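Local coordinates for protein polyketide synthase (Synechococcus sp., PDB 4GOX) that probably transfers a sulfo group from PAPS to a hydroxyl of a polyketide intermediate, as the sulfotransferase domain of an olefin synthase, at residues R82-L87 and A97-W102; P60-G65 and L139-I144. All coordinates share one frame; numbering follows the deposited sequence.

How the interactions relate
Interactions 1 and 2 illustrate how contacts can nest along a chain: both involve the helical connection between strands 50-51 and 124-129 of the parallel sheet, and interaction 2 links the start of that connection to helix 136-145, after strand 124-129. The order is 60-65, 82-87, 97-102, 139-144, with interaction 1 inside the loop closed by interaction 2. The inner contact pairs the neighbouring helices 79-88 and 92-104; the outer involves the lead-in to helix 64-71. Their centres lie about 19 Å apart, yet they touch where Trp102 O packs on Met64 CB at 3.8 Å. Helix 109-119 receives side chains from both, a shared neighbour within the P-loop-type sulfotransferase fold.

Interaction 1 of 2, residues R82-L87 and A97-W102; sequences RALMDL and AKVNQW
Leu84 of helix 79-88 meets Val99 and Trp102 of helix 92-104 in an apolar helix-helix contact, set among the helices that link strands 50-51 and 124-129 of the parallel sheet. Leu84 is the one residue of 82-87 that touches 97-102. The short axes come no closer than 11.0 Å, with their N-to-C directions at 123°, and at that separation the side chains rather than the backbones meet. CG of Leu84 lies opposite its own carbonyl carbon (chi1 -69°), and chi2 of 171° turns the two methyls, which both face the other helix. CD1 reaches CG2 of Val99 at 3.8 Å and CZ3 of Trp102 at 3.7 Å, while CD2 settles 3.6 Å from CH2 of Trp102. Leucine and tryptophan approach from opposite directions, CD2 meeting the far end of the six-membered ring obliquely. Over one face of the indole, toward its rim, sits the carbonyl oxygen Lys98 O, a turn earlier in the same helix. Lys98 adds only its aliphatic stem, with CG 4.2 Å from Leu84 CD1, before the chain turns its ammonium group elsewhere. Helix 109-119 completes the surroundings: Tyr115 touches Leu84 and meets the Trp102 ring edge-to-face, and Ile112 also packs on the indole. Leu80, one turn before Leu84, extends the apolar surface against Val99 and Trp102. With methyl groups and aromatic carbons as its principal partners, the contact is modest and apolar, with 131 Å² buried, and rests on dispersion and the exclusion of water, without polar pairing between the two segments.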
loop_
_atom_site.group_PDB
_atom_site.type_symbol
_atom_site.label_atom_id
_atom_site.label_comp_id
_atom_site.label_asym_id
_atom_site.label_seq_id
_atom_site.Cartn_x
_atom_site.Cartn_y
_atom_site.Cartn_z
ATOM N N ARG A 82 8.041 -4.510 -13.078
ATOM C CA ARG A 82 9.196 -4.576 -12.185
ATOM C C ARG A 82 9.176 -5.872 -11.368
ATOM O O ARG A 82 10.193 -6.570 -11.310
ATOM C CB ARG A 82 9.273 -3.316 -11.305
ATOM C CG ARG A 82 10.603 -3.123 -10.561
ATOM C CD ARG A 82 11.757 -2.796 -11.503
ATOM N NE ARG A 82 13.068 -3.024 -10.893
ATOM C CZ ARG A 82 13.727 -4.179 -10.926
ATOM N NH1 ARG A 82 13.195 -5.240 -11.521
ATOM N NH2 ARG A 82 14.922 -4.283 -10.360
ATOM N N ALA A 83 8.001 -6.236 -10.813
ATOM C CA ALA A 83 7.816 -7.488 -10.062
ATOM C C ALA A 83 8.208 -8.721 -10.902
ATOM O O ALA A 83 8.966 -9.568 -10.428
ATOM C CB ALA A 83 6.365 -7.626 -9.610
ATOM N N LEU A 84 7.675 -8.810 -12.132
ATOM C CA LEU A 84 7.895 -9.904 -13.085
ATOM C C LEU A 84 9.377 -10.025 -13.491
ATOM O O LEU A 84 9.921 -11.134 -13.523
ATOM C CB LEU A 84 7.048 -9.658 -14.332
ATOM C CG LEU A 84 5.535 -9.772 -14.201
ATOM C CD1 LEU A 84 4.878 -9.270 -15.474
ATOM C CD2 LEU A 84 5.119 -11.218 -13.879
ATOM N N MET A 85 10.010 -8.869 -13.800
ATOM C CA MET A 85 11.419 -8.753 -14.116
ATOM C C MET A 85 12.203 -9.402 -12.959
ATOM O O MET A 85 12.894 -10.388 -13.195
ATOM C CB MET A 85 11.807 -7.274 -14.233
ATOM C CG MET A 85 11.459 -6.646 -15.543
ATOM S SD MET A 85 11.984 -4.916 -15.597
ATOM C CE MET A 85 13.674 -5.033 -15.047
ATOM N N ASP A 86 12.017 -8.907 -11.702
ATOM C CA ASP A 86 12.672 -9.423 -10.501
ATOM C C ASP A 86 12.370 -10.903 -10.216
ATOM O O ASP A 86 13.316 -11.675 -10.034
ATOM C CB ASP A 86 12.347 -8.557 -9.270
ATOM C CG ASP A 86 13.039 -9.029 -8.006
ATOM O OD1 ASP A 86 14.279 -8.876 -7.913
ATOM O OD2 ASP A 86 12.359 -9.625 -7.149
ATOM N N LEU A 87 11.077 -11.304 -10.184
ATOM C CA LEU A 87 10.715 -12.697 -9.892
ATOM C C LEU A 87 11.197 -13.711 -10.939
ATOM O O LEU A 87 11.464 -14.871 -10.592
ATOM C CB LEU A 87 9.198 -12.870 -9.696
ATOM C CG LEU A 87 8.559 -12.243 -8.443
ATOM C CD1 LEU A 87 7.056 -12.149 -8.613
ATOM C CD2 LEU A 87 8.913 -13.027 -7.166
ATOM N N ALA A 97 5.872 -7.584 -22.621
ATOM C CA ALA A 97 5.276 -8.598 -23.499
ATOM C C ALA A 97 4.407 -9.606 -22.725
ATOM O O ALA A 97 3.392 -10.058 -23.254
ATOM C CB ALA A 97 6.369 -9.329 -24.289
ATOM N N LYS A 98 4.813 -9.967 -21.489
ATOM C CA LYS A 98 4.068 -10.881 -20.605
ATOM C C LYS A 98 2.758 -10.144 -20.176
ATOM O O LYS A 98 1.679 -10.754 -20.183
ATOM C CB LYS A 98 4.937 -11.245 -19.373
ATOM C CG LYS A 98 4.363 -12.286 -18.415
ATOM C CD LYS A 98 4.518 -13.713 -18.907
ATOM C CE LYS A 98 3.632 -14.658 -18.134
ATOM N NZ LYS A 98 3.212 -15.822 -18.957
ATOM N N VAL A 99 2.864 -8.820 -19.883
ATOM C CA VAL A 99 1.728 -7.960 -19.502
ATOM C C VAL A 99 0.739 -7.824 -20.698
ATOM O O VAL A 99 -0.451 -8.105 -20.527
ATOM C CB VAL A 99 2.183 -6.600 -18.902
ATOM C CG1 VAL A 99 1.022 -5.601 -18.791
ATOM C CG2 VAL A 99 2.845 -6.801 -17.535
ATOM N N ASN A 100 1.266 -7.481 -21.908
ATOM C CA ASN A 100 0.526 -7.317 -23.172
ATOM C C ASN A 100 -0.252 -8.570 -23.568
ATOM O O ASN A 100 -1.342 -8.472 -24.140
ATOM C CB ASN A 100 1.457 -6.858 -24.304
ATOM C CG ASN A 100 1.956 -5.425 -24.180
ATOM O OD1 ASN A 100 1.677 -4.698 -23.212
ATOM N ND2 ASN A 100 2.715 -4.979 -25.172
ATOM N N GLN A 101 0.292 -9.736 -23.222
ATOM C CA GLN A 101 -0.329 -11.027 -23.488
ATOM C C GLN A 101 -1.481 -11.296 -22.522
ATOM O O GLN A 101 -2.522 -11.824 -22.920
ATOM C CB GLN A 101 0.730 -12.141 -23.502
ATOM C CG GLN A 101 1.272 -12.471 -24.917
ATOM C CD GLN A 101 1.364 -11.299 -25.899
ATOM O OE1 GLN A 101 0.469 -11.073 -26.731
ATOM N NE2 GLN A 101 2.454 -10.537 -25.837
ATOM N N TRP A 102 -1.315 -10.880 -21.251
ATOM C CA TRP A 102 -2.367 -11.014 -20.249
ATOM C C TRP A 102 -3.529 -10.106 -20.617
ATOM O O TRP A 102 -4.684 -10.528 -20.530
ATOM C CB TRP A 102 -1.831 -10.639 -18.879
ATOM C CG TRP A 102 -1.077 -11.730 -18.191
ATOM C CD1 TRP A 102 -1.339 -13.071 -18.237
ATOM C CD2 TRP A 102 -0.090 -11.546 -17.174
ATOM N NE1 TRP A 102 -0.525 -13.741 -17.351
ATOM C CE2 TRP A 102 0.247 -12.825 -16.678
ATOM C CE3 TRP A 102 0.527 -10.411 -16.612
ATOM C CZ2 TRP A 102 1.207 -13.009 -15.682
ATOM C CZ3 TRP A 102 1.478 -10.592 -15.620
ATOM C CH2 TRP A 102 1.809 -11.877 -15.166
#

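Interaction 2 of 2, residues P60-G65 and L139-I144; sequences PFETMG and LDHSEI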
loop_
_atom_site.group_PDB
_atom_site.type_symbol
_atom_site.label_atom_id
_atom_site.label_comp_id
_atom_site.label_asym_id
_atom_site.label_seq_id
_atom_site.Cartn_x
_atom_site.Cartn_y
_atom_site.Cartn_z
ATOM N N PRO A 60 -8.267 -2.780 -8.153
ATOM C CA PRO A 60 -9.439 -2.053 -8.697
ATOM C C PRO A 60 -10.080 -2.619 -9.952
ATOM O O PRO A 60 -11.107 -2.099 -10.391
ATOM C CB PRO A 60 -8.858 -0.682 -9.059
ATOM C CG PRO A 60 -7.599 -0.550 -8.285
ATOM C CD PRO A 60 -7.065 -1.920 -8.178
ATOM N N PHE A 61 -9.466 -3.637 -10.562
ATOM C CA PHE A 61 -9.895 -4.151 -11.872
ATOM C C PHE A 61 -10.326 -5.588 -11.840
ATOM O O PHE A 61 -9.846 -6.365 -11.028
ATOM C CB PHE A 61 -8.718 -3.993 -12.857
ATOM C CG PHE A 61 -8.088 -2.617 -12.768
ATOM C CD1 PHE A 61 -8.751 -1.495 -13.278
ATOM C CD2 PHE A 61 -6.874 -2.432 -12.122
ATOM C CE1 PHE A 61 -8.176 -0.221 -13.184
ATOM C CE2 PHE A 61 -6.317 -1.154 -11.999
ATOM C CZ PHE A 61 -6.973 -0.056 -12.537
ATOM N N GLU A 62 -11.222 -5.938 -12.736
ATOM C CA GLU A 62 -11.755 -7.278 -12.883
ATOM C C GLU A 62 -10.748 -8.154 -13.668
ATOM O O GLU A 62 -10.350 -9.225 -13.197
ATOM C CB GLU A 62 -13.129 -7.177 -13.593
ATOM C CG GLU A 62 -13.909 -8.463 -13.655
ATOM C CD GLU A 62 -14.274 -9.009 -12.299
ATOM O OE1 GLU A 62 -15.260 -8.523 -11.702
ATOM O OE2 GLU A 62 -13.572 -9.935 -11.836
ATOM N N THR A 63 -10.335 -7.674 -14.849
ATOM C CA THR A 63 -9.407 -8.340 -15.766
ATOM C C THR A 63 -8.308 -7.360 -16.188
ATOM O O THR A 63 -8.486 -6.132 -16.097
ATOM C CB THR A 63 -10.125 -8.788 -17.066
ATOM O OG1 THR A 63 -10.312 -7.645 -17.905
ATOM C CG2 THR A 63 -11.445 -9.541 -16.822
ATOM N N MET A 64 -7.222 -7.913 -16.777
ATOM C CA MET A 64 -6.097 -7.139 -17.308
ATOM C C MET A 64 -6.523 -6.229 -18.468
ATOM O O MET A 64 -5.858 -5.236 -18.747
ATOM C CB MET A 64 -4.933 -8.072 -17.701
ATOM C CG MET A 64 -4.305 -8.749 -16.508
ATOM S SD MET A 64 -3.526 -7.633 -15.318
ATOM C CE MET A 64 -2.223 -6.952 -16.296
ATOM N N GLY A 65 -7.659 -6.544 -19.072
ATOM C CA GLY A 65 -8.268 -5.741 -20.130
ATOM C C GLY A 65 -8.840 -4.448 -19.572
ATOM O O GLY A 65 -8.550 -3.368 -20.093
ATOM N N LEU A 139 -11.669 -2.125 -2.067
ATOM C CA LEU A 139 -11.342 -2.914 -0.879
ATOM C C LEU A 139 -12.210 -4.172 -0.801
ATOM O O LEU A 139 -11.685 -5.228 -0.447
ATOM C CB LEU A 139 -11.556 -2.067 0.395
ATOM C CG LEU A 139 -10.643 -0.833 0.604
ATOM C CD1 LEU A 139 -10.884 -0.218 1.988
ATOM C CD2 LEU A 139 -9.150 -1.192 0.452
ATOM N N ASP A 140 -13.548 -4.063 -1.135
ATOM C CA ASP A 140 -14.477 -5.200 -1.162
ATOM C C ASP A 140 -13.974 -6.311 -2.099
ATOM O O ASP A 140 -14.284 -7.484 -1.871
ATOM C CB ASP A 140 -15.890 -4.754 -1.621
ATOM C CG ASP A 140 -16.642 -3.906 -0.600
ATOM O OD1 ASP A 140 -16.242 -3.900 0.584
ATOM O OD2 ASP A 140 -17.620 -3.248 -0.987
ATOM N N HIS A 141 -13.223 -5.955 -3.159
ATOM C CA HIS A 141 -12.706 -6.964 -4.113
ATOM C C HIS A 141 -11.792 -7.994 -3.437
ATOM O O HIS A 141 -11.791 -9.163 -3.829
ATOM C CB HIS A 141 -11.948 -6.290 -5.251
ATOM C CG HIS A 141 -11.815 -7.110 -6.497
ATOM N ND1 HIS A 141 -10.923 -6.755 -7.484
ATOM C CD2 HIS A 141 -12.470 -8.233 -6.882
ATOM C CE1 HIS A 141 -11.073 -7.651 -8.444
ATOM N NE2 HIS A 141 -12.009 -8.550 -8.129
ATOM N N SER A 142 -11.046 -7.571 -2.403
ATOM C CA SER A 142 -10.110 -8.455 -1.700
ATOM C C SER A 142 -10.832 -9.574 -0.955
ATOM O O SER A 142 -10.463 -10.737 -1.100
ATOM C CB SER A 142 -9.214 -7.662 -0.760
ATOM O OG SER A 142 -8.372 -8.554 -0.050
ATOM N N GLU A 143 -11.873 -9.232 -0.194
ATOM C CA GLU A 143 -12.650 -10.226 0.531
ATOM C C GLU A 143 -13.395 -11.169 -0.415
ATOM O O GLU A 143 -13.640 -12.320 -0.042
ATOM C CB GLU A 143 -13.571 -9.572 1.573
ATOM C CG GLU A 143 -12.763 -9.015 2.746
ATOM C CD GLU A 143 -11.996 -10.068 3.530
ATOM O OE1 GLU A 143 -12.648 -10.972 4.101
ATOM O OE2 GLU A 143 -10.745 -10.009 3.553
ATOM N N ILE A 144 -13.689 -10.710 -1.656
ATOM C CA ILE A 144 -14.290 -11.548 -2.690
ATOM C C ILE A 144 -13.257 -12.555 -3.240
ATOM O O ILE A 144 -13.572 -13.731 -3.397
ATOM C CB ILE A 144 -14.984 -10.675 -3.792
ATOM C CG1 ILE A 144 -16.412 -10.284 -3.323
ATOM C CG2 ILE A 144 -15.051 -11.386 -5.161
ATOM C CD1 ILE A 144 -16.981 -9.010 -3.890
HETATM O O HOH W 1 -13.342 -10.510 -9.323
#
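The backbone of Phe61 is extended (phi -119°, psi 151°) in the loop before helix 64-71, and its carbonyl oxygen faces the imidazole of His141 on helix 136-145. Phe61 O lies at the ring edge, near its plane, 3.1 Å from CE1 of His141, a close approach to the polarised carbon between the two ring nitrogens. His141 has CG anti to its backbone N (chi1 -159°), which extends the ring toward the loop. Its ND1 is hydrogen-bonded to Leu59 O, so this nitrogen probably carries a proton. Helix 136-145 lies in the crossover from strand 124-129 to strand 149-155 of the parallel sheet, and the histidine thus joins that helix to the chain that follows strand 50-51. At the NE2 edge of the ring, one water lies in the imidazole plane, 2.7 Å from NE2 of His141, and donates to OE2 of Glu62 at 2.6 Å. The other carboxylate oxygen, Glu62 OE1, accepts from Gln16 N, while Trp15 stacks on the His141 ring. Just beyond Glu62, Thr63 occupies the N-cap of helix 64-71, where its OG1 accepts a weak capping bond from Gly65 N at 3.1 Å.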